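Local coordinates for AlyGC (Glaciecola chathamensis, PDB 5GKD), which cleaves alginate as a lyase of polysaccharide lyase family 6, probably by beta-elimination, at residues F231-T236 with N255-G261; T260-I266 with G286-M292; L555-Y561 with H584-D588. All coordinates share one frame; numbering follows the deposited sequence.

Overall arrangement
Contacts 1 and 2 follow one another along the first half of the chain, within the part related to chondroitinase B, and share T260 and G261; their centres lie about 12 Å apart. Contact 1 joins the turns after strands 224-231 and 246-253, and contact 2 pairs strands 263-265 and 289-292 one coil further on, as in the parallel beta-helix of pectate lyase-like proteins. Contact 3 comes much later, where strands 551-555 and 581-585 end in a second stack of parallel strands; its centre is about 41 Å from that of contact 1 and 47 Å from that of contact 2. Contact 2 supplies R264 to the carbonate pocket, whereas contact 1 faces the second stack through R234, D258 and H259.

Contact 1. Residues F231-T236 with N255-G261; sequences FESRGT and NGVDHTG
E232 and N255 form the polar clasp at the outer end of this contact. The amide ND2 of N255 gives a nearly straight hydrogen bond to OE2 of E232 (2.7 Å, 178° at the hydrogen), using the carboxylate lone pair that faces away from OE1. The oxygen lies in the amide plane, yet the carboxylate is turned 76° against it. E232 can reach this far because its chain is extended beyond CG, and CG itself rests over the rim of one face of the F231 ring. Further in, a backbone bond of 2.9 Å runs from N of G261 to O of G235; glycine fits at 261, since a side chain would collide with that same carbonyl and with CG2 of T236.

Van der Waals contacts lie between. CG2 of V257 touches CD of E232 at 3.9 Å, and CG2 of T260 sits 3.5 Å from O of S233. R234 and H259 run side by side, their planes 62° apart, with CD2 of H259 lying over one guanidinium face, 3.6 Å from NH2 of R234. At the guanidinium edge a water bridges NE of R234 and O of D258.

The type II turn V257-T260 is tied by OG1 of T260 to O of V257 (2.8 Å), and H259 takes its positive-phi corner. R234 NH2 forms a salt bridge with E605, D258 bonds Y606, and H259 bonds H637 while stacking on F634. The chemistry thus implies two zones: a clasp near solvent, and a buried end whose arginine charge is probably balanced by the second parallel-strand stack.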
loop_
_atom_site.group_PDB
_atom_site.type_symbol
_atom_site.label_atom_id
_atom_site.label_comp_id
_atom_site.label_asym_id
_atom_site.label_seq_id
_atom_site.Cartn_x
_atom_site.Cartn_y
_atom_site.Cartn_z
ATOM N N PHE A 231 -25.516 -22.977 8.967
ATOM C CA PHE A 231 -26.544 -21.979 9.238
ATOM C C PHE A 231 -26.164 -20.682 8.548
ATOM O O PHE A 231 -25.173 -20.049 8.916
ATOM C CB PHE A 231 -26.713 -21.756 10.736
ATOM C CG PHE A 231 -27.768 -20.726 11.086
ATOM C CD1 PHE A 231 -27.442 -19.388 11.207
ATOM C CD2 PHE A 231 -29.084 -21.111 11.297
ATOM C CE1 PHE A 231 -28.403 -18.457 11.536
ATOM C CE2 PHE A 231 -30.043 -20.194 11.644
ATOM C CZ PHE A 231 -29.708 -18.864 11.756
ATOM N N GLU A 232 -26.959 -20.304 7.551
ATOM C CA GLU A 232 -26.834 -19.027 6.857
ATOM C C GLU A 232 -25.418 -18.800 6.343
ATOM O O GLU A 232 -24.906 -17.686 6.355
ATOM C CB GLU A 232 -27.288 -17.871 7.751
ATOM C CG GLU A 232 -28.775 -17.908 8.056
ATOM C CD GLU A 232 -29.275 -16.708 8.878
ATOM O OE1 GLU A 232 -28.480 -15.795 9.206
ATOM O OE2 GLU A 232 -30.477 -16.692 9.200
ATOM N N SER A 233 -24.786 -19.861 5.865
ATOM C CA SER A 233 -23.406 -19.780 5.421
ATOM C C SER A 233 -23.372 -19.548 3.921
ATOM O O SER A 233 -23.969 -20.307 3.143
ATOM C CB SER A 233 -22.615 -21.036 5.794
ATOM O OG SER A 233 -22.380 -21.097 7.190
ATOM N N ARG A 234 -22.632 -18.510 3.542
ATOM C CA ARG A 234 -22.558 -17.976 2.189
ATOM C C ARG A 234 -21.560 -18.773 1.350
ATOM O O ARG A 234 -20.539 -18.266 0.889
ATOM C CB ARG A 234 -22.160 -16.512 2.283
ATOM C CG ARG A 234 -22.638 -15.603 1.214
ATOM C CD ARG A 234 -22.195 -14.195 1.570
ATOM N NE ARG A 234 -22.485 -13.210 0.539
ATOM C CZ ARG A 234 -21.684 -12.931 -0.479
ATOM N NH1 ARG A 234 -20.539 -13.588 -0.641
ATOM N NH2 ARG A 234 -22.026 -12.000 -1.338
ATOM N N GLY A 235 -21.868 -20.049 1.178
ATOM C CA GLY A 235 -20.947 -20.946 0.509
ATOM C C GLY A 235 -21.527 -22.339 0.463
ATOM O O GLY A 235 -22.733 -22.527 0.642
ATOM N N THR A 236 -20.645 -23.318 0.254
ATOM C CA THR A 236 -21.029 -24.680 -0.065
ATOM C C THR A 236 -20.137 -25.672 0.670
ATOM O O THR A 236 -19.066 -25.331 1.179
ATOM C CB THR A 236 -20.918 -24.973 -1.572
ATOM O OG1 THR A 236 -19.536 -24.997 -1.964
ATOM C CG2 THR A 236 -21.637 -23.916 -2.390
ATOM N N ASN A 255 -32.176 -20.014 5.188
ATOM C CA ASN A 255 -33.079 -18.933 5.612
ATOM C C ASN A 255 -33.267 -17.864 4.541
ATOM O O ASN A 255 -33.581 -16.725 4.858
ATOM C CB ASN A 255 -32.600 -18.261 6.904
ATOM C CG ASN A 255 -32.853 -19.101 8.121
ATOM O OD1 ASN A 255 -33.625 -20.049 8.078
ATOM N ND2 ASN A 255 -32.208 -18.751 9.227
ATOM N N GLY A 256 -33.076 -18.198 3.269
ATOM C CA GLY A 256 -33.224 -17.195 2.231
ATOM C C GLY A 256 -32.134 -16.141 2.154
ATOM O O GLY A 256 -32.269 -15.191 1.383
ATOM N N VAL A 257 -31.049 -16.282 2.909
ATOM C CA VAL A 257 -29.948 -15.322 2.835
ATOM C C VAL A 257 -29.220 -15.456 1.499
ATOM O O VAL A 257 -29.100 -16.554 0.933
ATOM C CB VAL A 257 -28.996 -15.524 4.031
ATOM C CG1 VAL A 257 -27.715 -14.712 3.875
ATOM C CG2 VAL A 257 -29.703 -15.146 5.325
ATOM N N ASP A 258 -28.737 -14.321 0.990
ATOM C CA ASP A 258 -28.139 -14.242 -0.338
ATOM C C ASP A 258 -26.932 -15.159 -0.453
ATOM O O ASP A 258 -26.097 -15.224 0.444
ATOM C CB ASP A 258 -27.711 -12.789 -0.647
ATOM C CG ASP A 258 -27.593 -12.508 -2.153
ATOM O OD1 ASP A 258 -28.361 -13.138 -2.921
ATOM O OD2 ASP A 258 -26.757 -11.659 -2.589
ATOM N N HIS A 259 -26.839 -15.863 -1.574
ATOM C CA HIS A 259 -25.669 -16.670 -1.904
ATOM C C HIS A 259 -25.410 -17.814 -0.908
ATOM O O HIS A 259 -24.264 -18.205 -0.695
ATOM C CB HIS A 259 -24.425 -15.782 -2.035
ATOM C CG HIS A 259 -24.398 -14.962 -3.286
ATOM N ND1 HIS A 259 -24.396 -15.523 -4.544
ATOM C CD2 HIS A 259 -24.369 -13.624 -3.472
ATOM C CE1 HIS A 259 -24.366 -14.567 -5.452
ATOM N NE2 HIS A 259 -24.348 -13.404 -4.829
ATOM N N THR A 260 -26.442 -18.390 -0.302
ATOM C CA THR A 260 -26.282 -19.601 0.502
ATOM C C THR A 260 -26.358 -20.865 -0.373
ATOM O O THR A 260 -27.327 -21.051 -1.114
ATOM C CB THR A 260 -27.354 -19.662 1.596
ATOM O OG1 THR A 260 -28.638 -19.361 1.041
ATOM C CG2 THR A 260 -27.061 -18.699 2.713
ATOM N N GLY A 261 -25.336 -21.722 -0.300
ATOM C CA GLY A 261 -25.360 -23.071 -0.924
ATOM C C GLY A 261 -25.526 -24.164 0.148
ATOM O O GLY A 261 -25.691 -23.831 1.297
HETATM O O HOH W 1 -25.202 -12.818 1.801
#

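Contact 2. Residues T260-I266 with G286-M292; sequences TGGIRVI and GSGLTVM. With CO3 (carbonate ion), chain J.
I263, R264 and V265 pair in parallel with L289, T290 and V291, the short strand axes 4.6 Å apart and 13° from parallel. The ladder alternates: I263 N bonds O of G288, T290 N bonds O of I263, V265 N meets O of T290 at 2.7 Å, and M292 N closes on O of V265 at 3.1 Å. The chain enters through a cis peptide before G262, whose positive phi suits glycine.

R264 and T290 project on one face and run alongside each other, with CG of R264 4.0 Å from both CB and CG2 of T290. CD of R264 lies 4.0 Å from SD of M292; beyond it the bend at chi3 (61°) turns the guanidinium so that its edge faces that sulfur, with a weak bond from NH1. NH2 of R264 donates to O1 of a carbonate, probably from the crystallisation liquor, at 2.7 Å, while NH1 reaches O2 only weakly. Methionine suits its place because its long, apolar chain carries a sulfur that can meet both the guanidinium edge and CD1 of I266 (3.7 Å from SD). A leucine in place of R264 would probably leave carbonate O1 without this donor and T238 without its NE partner.

Y303 and R240 also bond the carbonate, and OG1 of T238 bonds NE of R264. On the other face, I263 and V265 pack inward against I272 of strand 271-278; strand 236-241 flanks 263-265, while 322-326 flanks 289-292, and the two paired strands are thus neighbours in successive coils of the parallel beta-helix.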
loop_
_atom_site.group_PDB
_atom_site.type_symbol
_atom_site.label_atom_id
_atom_site.label_comp_id
_atom_site.label_asym_id
_atom_site.label_seq_id
_atom_site.Cartn_x
_atom_site.Cartn_y
_atom_site.Cartn_z
ATOM N N THR A 260 -26.442 -18.390 -0.302
ATOM C CA THR A 260 -26.282 -19.601 0.502
ATOM C C THR A 260 -26.358 -20.865 -0.373
ATOM O O THR A 260 -27.327 -21.051 -1.114
ATOM C CB THR A 260 -27.354 -19.662 1.596
ATOM O OG1 THR A 260 -28.638 -19.361 1.041
ATOM C CG2 THR A 260 -27.061 -18.699 2.713
ATOM N N GLY A 261 -25.336 -21.722 -0.300
ATOM C CA GLY A 261 -25.360 -23.071 -0.924
ATOM C C GLY A 261 -25.526 -24.164 0.148
ATOM O O GLY A 261 -25.691 -23.831 1.297
ATOM N N GLY A 262 -25.482 -25.456 -0.131
ATOM C CA GLY A 262 -25.133 -26.079 -1.357
ATOM C C GLY A 262 -24.253 -27.291 -1.061
ATOM O O GLY A 262 -23.345 -27.218 -0.238
ATOM N N ILE A 263 -24.507 -28.407 -1.735
ATOM C CA ILE A 263 -23.514 -29.459 -1.912
ATOM C C ILE A 263 -23.104 -29.428 -3.378
ATOM O O ILE A 263 -23.966 -29.394 -4.266
ATOM C CB ILE A 263 -24.062 -30.840 -1.510
ATOM C CG1 ILE A 263 -24.336 -30.907 -0.002
ATOM C CG2 ILE A 263 -23.097 -31.959 -1.897
ATOM C CD1 ILE A 263 -25.198 -32.112 0.397
ATOM N N ARG A 264 -21.793 -29.417 -3.631
ATOM C CA ARG A 264 -21.231 -29.353 -4.979
ATOM C C ARG A 264 -20.424 -30.614 -5.245
ATOM O O ARG A 264 -19.451 -30.905 -4.532
ATOM C CB ARG A 264 -20.346 -28.112 -5.170
ATOM C CG ARG A 264 -19.664 -28.066 -6.545
ATOM C CD ARG A 264 -19.250 -26.651 -6.946
ATOM N NE ARG A 264 -18.289 -26.071 -6.002
ATOM C CZ ARG A 264 -17.153 -25.466 -6.341
ATOM N NH1 ARG A 264 -16.803 -25.336 -7.610
ATOM N NH2 ARG A 264 -16.370 -24.973 -5.396
ATOM N N VAL A 265 -20.816 -31.343 -6.284
ATOM C CA VAL A 265 -20.286 -32.659 -6.593
ATOM C C VAL A 265 -19.334 -32.536 -7.769
ATOM O O VAL A 265 -19.713 -32.034 -8.830
ATOM C CB VAL A 265 -21.415 -33.651 -6.914
ATOM C CG1 VAL A 265 -20.838 -35.027 -7.167
ATOM C CG2 VAL A 265 -22.406 -33.682 -5.776
ATOM N N ILE A 266 -18.136 -33.033 -7.605
ATOM C CA ILE A 266 -17.100 -33.110 -8.616
ATOM C C ILE A 266 -16.394 -34.414 -8.329
ATOM O O ILE A 266 -16.510 -34.891 -7.283
ATOM C CB ILE A 266 -16.078 -31.957 -8.536
ATOM C CG1 ILE A 266 -16.762 -30.609 -8.398
ATOM C CG2 ILE A 266 -15.130 -32.008 -9.717
ATOM C CD1 ILE A 266 -15.904 -29.513 -7.874
ATOM N N GLY A 286 -22.280 -21.957 -6.372
ATOM C CA GLY A 286 -22.874 -21.840 -5.056
ATOM C C GLY A 286 -24.321 -22.293 -4.959
ATOM O O GLY A 286 -25.042 -21.883 -4.039
ATOM N N SER A 287 -24.758 -23.132 -5.897
ATOM C CA SER A 287 -26.126 -23.634 -5.879
ATOM C C SER A 287 -26.376 -24.533 -4.665
ATOM O O SER A 287 -25.451 -25.055 -4.035
ATOM C CB SER A 287 -26.432 -24.420 -7.155
ATOM O OG SER A 287 -26.262 -23.609 -8.305
ATOM N N GLY A 288 -27.660 -24.721 -4.355
ATOM C CA GLY A 288 -28.037 -25.693 -3.341
ATOM C C GLY A 288 -27.557 -27.091 -3.673
ATOM O O GLY A 288 -27.106 -27.826 -2.799
ATOM N N LEU A 289 -27.640 -27.478 -4.942
ATOM C CA LEU A 289 -27.090 -28.751 -5.376
ATOM C C LEU A 289 -26.440 -28.534 -6.731
ATOM O O LEU A 289 -27.081 -28.006 -7.641
ATOM C CB LEU A 289 -28.175 -29.825 -5.474
ATOM C CG LEU A 289 -27.893 -31.308 -5.172
ATOM C CD1 LEU A 289 -28.844 -32.235 -5.974
ATOM C CD2 LEU A 289 -26.433 -31.731 -5.285
ATOM N N THR A 290 -25.186 -28.952 -6.865
ATOM C CA THR A 290 -24.415 -28.712 -8.075
ATOM C C THR A 290 -23.699 -29.984 -8.487
ATOM O O THR A 290 -22.939 -30.543 -7.694
ATOM C CB THR A 290 -23.367 -27.605 -7.863
ATOM O OG1 THR A 290 -24.007 -26.423 -7.377
ATOM C CG2 THR A 290 -22.647 -27.303 -9.164
ATOM N N VAL A 291 -23.893 -30.406 -9.731
ATOM C CA VAL A 291 -23.117 -31.484 -10.317
ATOM C C VAL A 291 -22.345 -30.880 -11.481
ATOM O O VAL A 291 -22.935 -30.497 -12.500
ATOM C CB VAL A 291 -23.990 -32.661 -10.769
ATOM C CG1 VAL A 291 -23.112 -33.833 -11.175
ATOM C CG2 VAL A 291 -24.938 -33.084 -9.651
ATOM N N MET A 292 -21.032 -30.783 -11.332
ATOM C CA MET A 292 -20.219 -30.028 -12.272
ATOM C C MET A 292 -19.838 -30.845 -13.502
ATOM O O MET A 292 -19.772 -32.077 -13.473
ATOM C CB MET A 292 -18.945 -29.526 -11.598
ATOM C CG MET A 292 -19.106 -28.215 -10.861
ATOM S SD MET A 292 -17.523 -27.443 -10.454
ATOM C CE MET A 292 -16.944 -26.953 -12.083
HETATM C C CO3 J . -13.046 -23.969 -7.020
HETATM O O1 CO3 J . -13.844 -24.146 -6.005
HETATM O O2 CO3 J . -13.678 -23.957 -8.155
HETATM O O3 CO3 J . -11.704 -23.843 -6.860
#

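Contact 3. Residues L555-Y561 with H584-D588; sequences LDINHSY and HITGD
The side chains of D556 and H584 lie side by side, pointing the same way, with the carboxylate and imidazole planes only 17° apart. They touch through OD2 of D556 and the CB of H584 (3.5 Å), whereas ND1 of the histidine bonds D616. The Y561 ring carries CB of L555 over the centre of one face, and L555 CB in turn meets CG1 of I585 at 3.8 Å across the contact. At the edge of the H559 ring, in its plane, OG of S560 pairs with ND1.

T586 carries the polar work. Its OG1, set between the backbone N and the carbonyl carbon (chi1 59°), donates to O of N558 on a lone pair (2.8 Å) and accepts from N of Y561 (2.9 Å, 158° at the hydrogen). One hydroxyl thereby holds both ends of the bend from N558 to Y561, a task that needs a group able to give and take. CG2 of T586 meanwhile packs 3.7 Å from CA of D556. N of T586 bonds O of L555, extending the parallel pairing of L555 with I585, and N of G587 bonds O of Y561 (2.9 Å). Glycine suits 587 because a side chain would run into Y561 C. A water accepts from N of S560 and donates to O of T586, bridging the two segments.

The contact lies where strands 551-555 and 581-585 end: L555 and Y561 face L531 of strand 530-534, D616 belongs to the next strand, 613-617, and H559 packs on L599 of the second subunit.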
loop_
_atom_site.group_PDB
_atom_site.type_symbol
_atom_site.label_atom_id
_atom_site.label_comp_id
_atom_site.label_asym_id
_atom_site.label_seq_id
_atom_site.Cartn_x
_atom_site.Cartn_y
_atom_site.Cartn_z
ATOM N N LEU A 555 -15.328 19.696 -5.429
ATOM C CA LEU A 555 -14.086 18.940 -5.312
ATOM C C LEU A 555 -13.220 19.242 -6.536
ATOM O O LEU A 555 -12.867 18.370 -7.331
ATOM C CB LEU A 555 -14.369 17.448 -5.178
ATOM C CG LEU A 555 -14.859 16.898 -3.828
ATOM C CD1 LEU A 555 -16.292 17.278 -3.530
ATOM C CD2 LEU A 555 -14.697 15.385 -3.801
ATOM N N ASP A 556 -12.889 20.520 -6.688
ATOM C CA ASP A 556 -12.287 20.912 -7.953
ATOM C C ASP A 556 -11.241 22.012 -7.820
ATOM O O ASP A 556 -10.930 22.665 -8.819
ATOM C CB ASP A 556 -13.379 21.338 -8.945
ATOM C CG ASP A 556 -14.230 22.502 -8.441
ATOM O OD1 ASP A 556 -14.188 22.834 -7.242
ATOM O OD2 ASP A 556 -14.967 23.069 -9.266
ATOM N N ILE A 557 -10.663 22.213 -6.632
ATOM C CA ILE A 557 -9.641 23.249 -6.491
ATOM C C ILE A 557 -8.399 22.910 -7.306
ATOM O O ILE A 557 -7.679 23.805 -7.756
ATOM C CB ILE A 557 -9.293 23.458 -5.013
ATOM C CG1 ILE A 557 -8.423 24.709 -4.855
ATOM C CG2 ILE A 557 -8.580 22.224 -4.449
ATOM C CD1 ILE A 557 -8.319 25.211 -3.431
ATOM N N ASN A 558 -8.127 21.625 -7.511
ATOM C CA ASN A 558 -7.014 21.176 -8.328
ATOM C C ASN A 558 -7.431 19.850 -8.959
ATOM O O ASN A 558 -8.521 19.334 -8.696
ATOM C CB ASN A 558 -5.739 21.075 -7.484
ATOM C CG ASN A 558 -4.477 21.248 -8.301
ATOM O OD1 ASN A 558 -4.298 20.611 -9.336
ATOM N ND2 ASN A 558 -3.600 22.125 -7.844
ATOM N N HIS A 559 -6.571 19.307 -9.807
ATOM C CA HIS A 559 -6.977 18.120 -10.537
ATOM C C HIS A 559 -6.870 16.858 -9.667
ATOM O O HIS A 559 -6.276 16.857 -8.585
ATOM C CB HIS A 559 -6.177 17.993 -11.839
ATOM C CG HIS A 559 -4.748 17.578 -11.671
ATOM N ND1 HIS A 559 -4.374 16.274 -11.405
ATOM C CD2 HIS A 559 -3.597 18.276 -11.817
ATOM C CE1 HIS A 559 -3.056 16.198 -11.357
ATOM N NE2 HIS A 559 -2.560 17.399 -11.598
ATOM N N SER A 560 -7.518 15.787 -10.136
ATOM C CA SER A 560 -7.483 14.482 -9.476
ATOM C C SER A 560 -7.981 14.562 -8.034
ATOM O O SER A 560 -7.410 13.960 -7.129
ATOM C CB SER A 560 -6.077 13.870 -9.522
ATOM O OG SER A 560 -5.634 13.710 -10.851
ATOM N N TYR A 561 -9.059 15.300 -7.817
ATOM C CA TYR A 561 -9.698 15.381 -6.510
ATOM C C TYR A 561 -10.807 14.341 -6.505
ATOM O O TYR A 561 -11.889 14.576 -7.043
ATOM C CB TYR A 561 -10.240 16.781 -6.256
ATOM C CG TYR A 561 -10.597 17.098 -4.823
ATOM C CD1 TYR A 561 -10.899 16.095 -3.909
ATOM C CD2 TYR A 561 -10.617 18.414 -4.381
ATOM C CE1 TYR A 561 -11.221 16.402 -2.602
ATOM C CE2 TYR A 561 -10.926 18.723 -3.079
ATOM C CZ TYR A 561 -11.231 17.725 -2.199
ATOM O OH TYR A 561 -11.543 18.048 -0.902
ATOM N N HIS A 584 -19.212 18.953 -9.623
ATOM C CA HIS A 584 -17.904 19.566 -9.811
ATOM C C HIS A 584 -16.749 18.859 -9.136
ATOM O O HIS A 584 -16.229 19.345 -8.168
ATOM C CB HIS A 584 -17.872 21.050 -9.426
ATOM C CG HIS A 584 -18.972 21.867 -10.015
ATOM N ND1 HIS A 584 -19.155 22.022 -11.366
ATOM C CD2 HIS A 584 -19.934 22.603 -9.426
ATOM C CE1 HIS A 584 -20.188 22.805 -11.582
ATOM N NE2 HIS A 584 -20.677 23.171 -10.422
ATOM N N ILE A 585 -16.372 17.716 -9.682
ATOM C CA ILE A 585 -15.334 16.876 -9.175
ATOM C C ILE A 585 -14.336 16.530 -10.247
ATOM O O ILE A 585 -14.694 16.013 -11.263
ATOM C CB ILE A 585 -15.966 15.592 -8.642
ATOM C CG1 ILE A 585 -16.939 15.917 -7.517
ATOM C CG2 ILE A 585 -14.917 14.601 -8.231
ATOM C CD1 ILE A 585 -17.926 14.833 -7.224
ATOM N N THR A 586 -13.076 16.810 -9.997
ATOM C CA THR A 586 -12.061 16.568 -11.011
ATOM C C THR A 586 -11.535 15.135 -11.025
ATOM O O THR A 586 -11.026 14.692 -12.059
ATOM C CB THR A 586 -10.876 17.523 -10.827
ATOM O OG1 THR A 586 -10.317 17.335 -9.522
ATOM C CG2 THR A 586 -11.314 18.971 -10.994
ATOM N N GLY A 587 -11.630 14.409 -9.921
ATOM C CA GLY A 587 -11.176 13.037 -9.857
ATOM C C GLY A 587 -12.261 12.052 -10.246
ATOM O O GLY A 587 -13.202 12.377 -10.975
ATOM N N ASP A 588 -12.117 10.827 -9.765
ATOM C CA ASP A 588 -13.178 9.835 -9.875
ATOM C C ASP A 588 -14.108 9.934 -8.676
ATOM O O ASP A 588 -13.768 10.514 -7.643
ATOM C CB ASP A 588 -12.615 8.420 -9.948
ATOM C CG ASP A 588 -11.603 8.252 -11.059
ATOM O OD1 ASP A 588 -11.934 8.491 -12.241
ATOM O OD2 ASP A 588 -10.460 7.887 -10.749
HETATM O O HOH W 2 -8.452 15.508 -12.761
#